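Long-range contact in Lmo1340 protein (Listeria monocytogenes, PDB 4NLM), which is of unknown function but is probably a surface lipoprotein built around a YqgU-like six-bladed beta-propeller domain: residues 36-47 / 353-363. Sequence-based numbering, arbitrary orientation.
Sequences EVQGVQIKTKEF and YNLINTPTKSF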
loop_
_atom_site.group_PDB
_atom_site.type_symbol
_atom_site.label_atom_id
_atom_site.label_comp_id
_atom_site.label_asym_id
_atom_site.label_seq_id
_atom_site.Cartn_x
_atom_site.Cartn_y
_atom_site.Cartn_z
ATOM N N GLU A 36 16.058 19.257 -8.141
ATOM C CA GLU A 36 14.746 18.819 -8.602
ATOM C C GLU A 36 14.847 17.480 -9.315
ATOM O O GLU A 36 15.862 17.159 -9.942
ATOM C CB GLU A 36 14.101 19.841 -9.532
ATOM C CG GLU A 36 13.650 21.107 -8.821
ATOM C CD GLU A 36 12.978 22.072 -9.769
ATOM O OE1 GLU A 36 13.629 22.492 -10.745
ATOM O OE2 GLU A 36 11.810 22.419 -9.528
ATOM N N VAL A 37 13.775 16.708 -9.197
ATOM C CA VAL A 37 13.664 15.424 -9.850
ATOM C C VAL A 37 13.955 15.503 -11.333
ATOM O O VAL A 37 13.456 16.389 -12.042
ATOM C CB VAL A 37 12.260 14.825 -9.641
ATOM C CG1 VAL A 37 12.021 13.623 -10.538
ATOM C CG2 VAL A 37 12.067 14.454 -8.168
ATOM N N GLN A 38 14.801 14.582 -11.785
ATOM C CA GLN A 38 15.110 14.418 -13.193
ATOM C C GLN A 38 14.537 13.081 -13.602
ATOM O O GLN A 38 14.679 12.099 -12.885
ATOM C CB GLN A 38 16.615 14.398 -13.453
ATOM C CG GLN A 38 17.327 15.683 -13.090
ATOM C CD GLN A 38 18.748 15.737 -13.618
ATOM O OE1 GLN A 38 19.225 14.801 -14.263
ATOM N NE2 GLN A 38 19.433 16.844 -13.352
ATOM N N GLY A 39 13.845 13.051 -14.727
ATOM C CA GLY A 39 13.322 11.798 -15.233
ATOM C C GLY A 39 14.235 11.051 -16.179
ATOM O O GLY A 39 15.195 11.599 -16.727
ATOM N N VAL A 40 13.931 9.777 -16.341
ATOM C CA VAL A 40 14.616 8.927 -17.315
ATOM C C VAL A 40 13.586 8.441 -18.317
ATOM O O VAL A 40 12.432 8.268 -17.974
ATOM C CB VAL A 40 15.298 7.693 -16.698
ATOM C CG1 VAL A 40 16.440 8.125 -15.810
ATOM C CG2 VAL A 40 14.299 6.793 -15.982
ATOM N N GLN A 41 14.036 8.224 -19.554
ATOM C CA GLN A 41 13.188 7.689 -20.605
ATOM C C GLN A 41 13.260 6.177 -20.612
ATOM O O GLN A 41 14.344 5.605 -20.547
ATOM C CB GLN A 41 13.625 8.191 -21.990
ATOM C CG GLN A 41 13.271 9.636 -22.318
ATOM C CD GLN A 41 13.489 9.968 -23.784
ATOM O OE1 GLN A 41 13.747 9.082 -24.603
ATOM N NE2 GLN A 41 13.372 11.245 -24.125
ATOM N N ILE A 42 12.103 5.532 -20.656
ATOM C CA ILE A 42 12.054 4.082 -20.768
ATOM C C ILE A 42 10.937 3.800 -21.769
ATOM O O ILE A 42 9.839 4.376 -21.688
ATOM C CB ILE A 42 11.754 3.379 -19.429
ATOM C CG1 ILE A 42 12.770 3.796 -18.381
ATOM C CG2 ILE A 42 11.770 1.869 -19.617
ATOM C CD1 ILE A 42 12.531 3.184 -17.013
ATOM N N LYS A 43 11.213 2.871 -22.680
ATOM C CA LYS A 43 10.229 2.420 -23.660
ATOM C C LYS A 43 8.984 1.958 -22.925
ATOM O O LYS A 43 9.052 1.262 -21.908
ATOM C CB LYS A 43 10.774 1.273 -24.517
ATOM C CG LYS A 43 11.943 1.668 -25.409
ATOM C CD LYS A 43 12.461 0.496 -26.223
ATOM C CE LYS A 43 13.618 0.922 -27.111
ATOM N NZ LYS A 43 14.234 -0.225 -27.829
ATOM N N THR A 44 7.839 2.322 -23.461
ATOM C CA THR A 44 6.574 2.039 -22.819
ATOM C C THR A 44 6.334 0.590 -22.419
ATOM O O THR A 44 5.968 0.315 -21.277
ATOM C CB THR A 44 5.426 2.512 -23.720
ATOM O OG1 THR A 44 5.721 3.831 -24.173
ATOM C CG2 THR A 44 4.102 2.515 -22.968
ATOM N N LYS A 45 6.572 -0.338 -23.336
ATOM C CA LYS A 45 6.321 -1.752 -23.071
ATOM C C LYS A 45 7.373 -2.380 -22.158
ATOM O O LYS A 45 7.124 -3.410 -21.523
ATOM C CB LYS A 45 6.177 -2.517 -24.386
ATOM C CG LYS A 45 4.892 -2.169 -25.136
ATOM C CD LYS A 45 3.696 -2.326 -24.209
ATOM C CE LYS A 45 2.419 -1.785 -24.829
ATOM N NZ LYS A 45 1.287 -1.847 -23.864
ATOM N N GLU A 46 8.523 -1.725 -22.059
ATOM C CA GLU A 46 9.620 -2.189 -21.212
ATOM C C GLU A 46 9.402 -1.771 -19.744
ATOM O O GLU A 46 9.646 -2.532 -18.840
ATOM C CB GLU A 46 10.930 -1.619 -21.721
ATOM C CG GLU A 46 12.129 -2.070 -20.950
ATOM C CD GLU A 46 13.463 -1.661 -21.546
ATOM O OE1 GLU A 46 13.534 -1.143 -22.677
ATOM O OE2 GLU A 46 14.467 -1.895 -20.836
ATOM N N PHE A 47 8.920 -0.554 -19.527
ATOM C CA PHE A 47 8.660 -0.046 -18.179
ATOM C C PHE A 47 7.476 -0.816 -17.638
ATOM O O PHE A 47 6.448 -0.907 -18.298
ATOM C CB PHE A 47 8.326 1.440 -18.262
ATOM C CG PHE A 47 7.897 2.067 -16.937
ATOM C CD1 PHE A 47 8.664 1.935 -15.774
ATOM C CD2 PHE A 47 6.729 2.777 -16.859
ATOM C CE1 PHE A 47 8.265 2.512 -14.609
ATOM C CE2 PHE A 47 6.326 3.372 -15.682
ATOM C CZ PHE A 47 7.093 3.236 -14.552
ATOM N N TYR A 353 6.625 16.403 -11.164
ATOM C CA TYR A 353 7.754 16.012 -11.988
ATOM C C TYR A 353 7.528 14.657 -12.601
ATOM O O TYR A 353 6.986 13.768 -11.971
ATOM C CB TYR A 353 9.004 15.918 -11.141
ATOM C CG TYR A 353 9.316 17.188 -10.413
ATOM C CD1 TYR A 353 8.787 17.438 -9.153
ATOM C CD2 TYR A 353 10.151 18.128 -10.978
ATOM C CE1 TYR A 353 9.069 18.618 -8.486
ATOM C CE2 TYR A 353 10.424 19.315 -10.337
ATOM C CZ TYR A 353 9.899 19.554 -9.084
ATOM O OH TYR A 353 10.197 20.746 -8.460
ATOM N N ASN A 354 7.975 14.489 -13.828
ATOM C CA ASN A 354 7.938 13.193 -14.471
ATOM C C ASN A 354 9.214 12.473 -14.081
ATOM O O ASN A 354 10.315 12.936 -14.332
ATOM C CB ASN A 354 7.895 13.369 -15.980
ATOM C CG ASN A 354 6.594 13.977 -16.464
ATOM O OD1 ASN A 354 5.531 13.717 -15.923
ATOM N ND2 ASN A 354 6.677 14.778 -17.515
ATOM N N LEU A 355 9.064 11.356 -13.393
ATOM C CA LEU A 355 10.205 10.536 -12.987
ATOM C C LEU A 355 10.563 9.539 -14.109
ATOM O O LEU A 355 11.735 9.327 -14.406
ATOM C CB LEU A 355 9.889 9.829 -11.677
ATOM C CG LEU A 355 10.939 8.860 -11.176
ATOM C CD1 LEU A 355 12.270 9.564 -10.953
ATOM C CD2 LEU A 355 10.431 8.240 -9.890
ATOM N N ILE A 356 9.538 8.909 -14.674
ATOM C CA ILE A 356 9.711 7.994 -15.791
ATOM C C ILE A 356 8.967 8.586 -16.976
ATOM O O ILE A 356 7.755 8.801 -16.906
ATOM C CB ILE A 356 9.148 6.569 -15.522
ATOM C CG1 ILE A 356 9.645 6.005 -14.180
ATOM C CG2 ILE A 356 9.483 5.645 -16.691
ATOM C CD1 ILE A 356 11.127 5.817 -14.076
ATOM N N ASN A 357 9.702 8.872 -18.045
ATOM C CA ASN A 357 9.140 9.482 -19.237
ATOM C C ASN A 357 8.890 8.457 -20.296
ATOM O O ASN A 357 9.743 7.621 -20.575
ATOM C CB ASN A 357 10.117 10.515 -19.801
ATOM C CG ASN A 357 10.214 11.762 -18.934
ATOM O OD1 ASN A 357 9.199 12.345 -18.577
ATOM N ND2 ASN A 357 11.428 12.192 -18.630
ATOM N N THR A 358 7.711 8.531 -20.895
ATOM C CA THR A 358 7.385 7.674 -22.006
ATOM C C THR A 358 7.934 8.403 -23.239
ATOM O O THR A 358 7.783 9.615 -23.331
ATOM C CB THR A 358 5.860 7.543 -22.189
ATOM O OG1 THR A 358 5.319 8.799 -22.615
ATOM C CG2 THR A 358 5.179 7.120 -20.905
ATOM N N PRO A 359 8.650 7.698 -24.135
ATOM C CA PRO A 359 9.005 8.425 -25.385
ATOM C C PRO A 359 7.767 9.025 -26.059
ATOM O O PRO A 359 6.720 8.417 -26.040
ATOM C CB PRO A 359 9.583 7.327 -26.289
ATOM C CG PRO A 359 9.951 6.206 -25.370
ATOM C CD PRO A 359 8.984 6.269 -24.218
ATOM N N THR A 360 7.913 10.204 -26.659
ATOM C CA THR A 360 6.779 10.901 -27.267
ATOM C C THR A 360 6.281 10.196 -28.515
ATOM O O THR A 360 5.113 10.311 -28.828
ATOM C CB THR A 360 7.129 12.340 -27.686
ATOM O OG1 THR A 360 8.316 12.320 -28.480
ATOM C CG2 THR A 360 7.364 13.177 -26.484
ATOM N N LYS A 361 7.189 9.489 -29.179
ATOM C CA LYS A 361 6.883 8.675 -30.348
ATOM C C LYS A 361 7.580 7.325 -30.234
ATOM O O LYS A 361 8.499 7.153 -29.451
ATOM C CB LYS A 361 7.293 9.338 -31.672
ATOM C CG LYS A 361 6.694 10.692 -31.854
ATOM C CD LYS A 361 6.862 11.171 -33.285
ATOM C CE LYS A 361 6.044 12.413 -33.546
ATOM N NZ LYS A 361 6.064 12.783 -34.989
ATOM N N SER A 362 7.116 6.363 -31.022
ATOM C CA SER A 362 7.714 5.037 -31.047
ATOM C C SER A 362 8.950 5.055 -31.936
ATOM O O SER A 362 8.835 5.194 -33.146
ATOM C CB SER A 362 6.722 3.999 -31.590
ATOM O OG SER A 362 5.586 3.871 -30.761
ATOM N N PHE A 363 10.130 4.944 -31.344
ATOM C CA PHE A 363 11.348 4.926 -32.142
ATOM C C PHE A 363 12.375 3.940 -31.600
ATOM O O PHE A 363 13.394 3.676 -32.240
ATOM C CB PHE A 363 11.941 6.340 -32.302
ATOM C CG PHE A 363 12.271 7.023 -31.009
ATOM C CD1 PHE A 363 13.457 6.744 -30.344
ATOM C CD2 PHE A 363 11.420 7.970 -30.473
ATOM C CE1 PHE A 363 13.782 7.381 -29.160
ATOM C CE2 PHE A 363 11.736 8.610 -29.288
ATOM C CZ PHE A 363 12.916 8.317 -28.629
ATOM O OXT PHE A 363 12.201 3.358 -30.529
HETATM O O HOH W 1 14.139 11.610 -19.762
#
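Ile356 sits among Val40, Ile42 and Phe47, and each carbon of its side chain has a neighbour there. CB stands over the rim of the Phe47 ring, above CZ, and CG1 lies over the same rim, 3.8 Å from Phe47 CE1. CG2, the branch anti to the backbone N, is set squarely over the ring centre, 3.7 Å from the centroid and 3° off the normal, in a CH-pi contact; Ile42 CD1 touches this methyl too. At the tip, CD1 turns back to Val40 CG2, 3.8 Å away, the two side chains running alongside each other. Leu74 of strand 68-75 packs on both Val40 and Ile356, while Leu61 touches Ile42 and Phe47. The N-terminal strand 40-41, outermost in its sheet, pairs in parallel with strand 352-357 and completes the blade made by the C-terminal strands, the "Velcro" closure of beta-propellers; after a turn at 43-46 the chain enters strand 47-55 of the first blade. Val40 N donates to Leu355 O, Asn357 N to Val40 O at 2.8 Å in a practically straight bond (179°), and Ile42 N to Asn357 O. A water accepts from Asn357 ND2 and donates weakly to Gly39 O. Farther along, Tyr353 lays its CB against Val37 CB, and its OH donates to Glu36 OE2 at 2.6 Å, on the anti side and 29° out of the carboxylate plane; OE2 lies at the ring edge, the two planes nearly perpendicular.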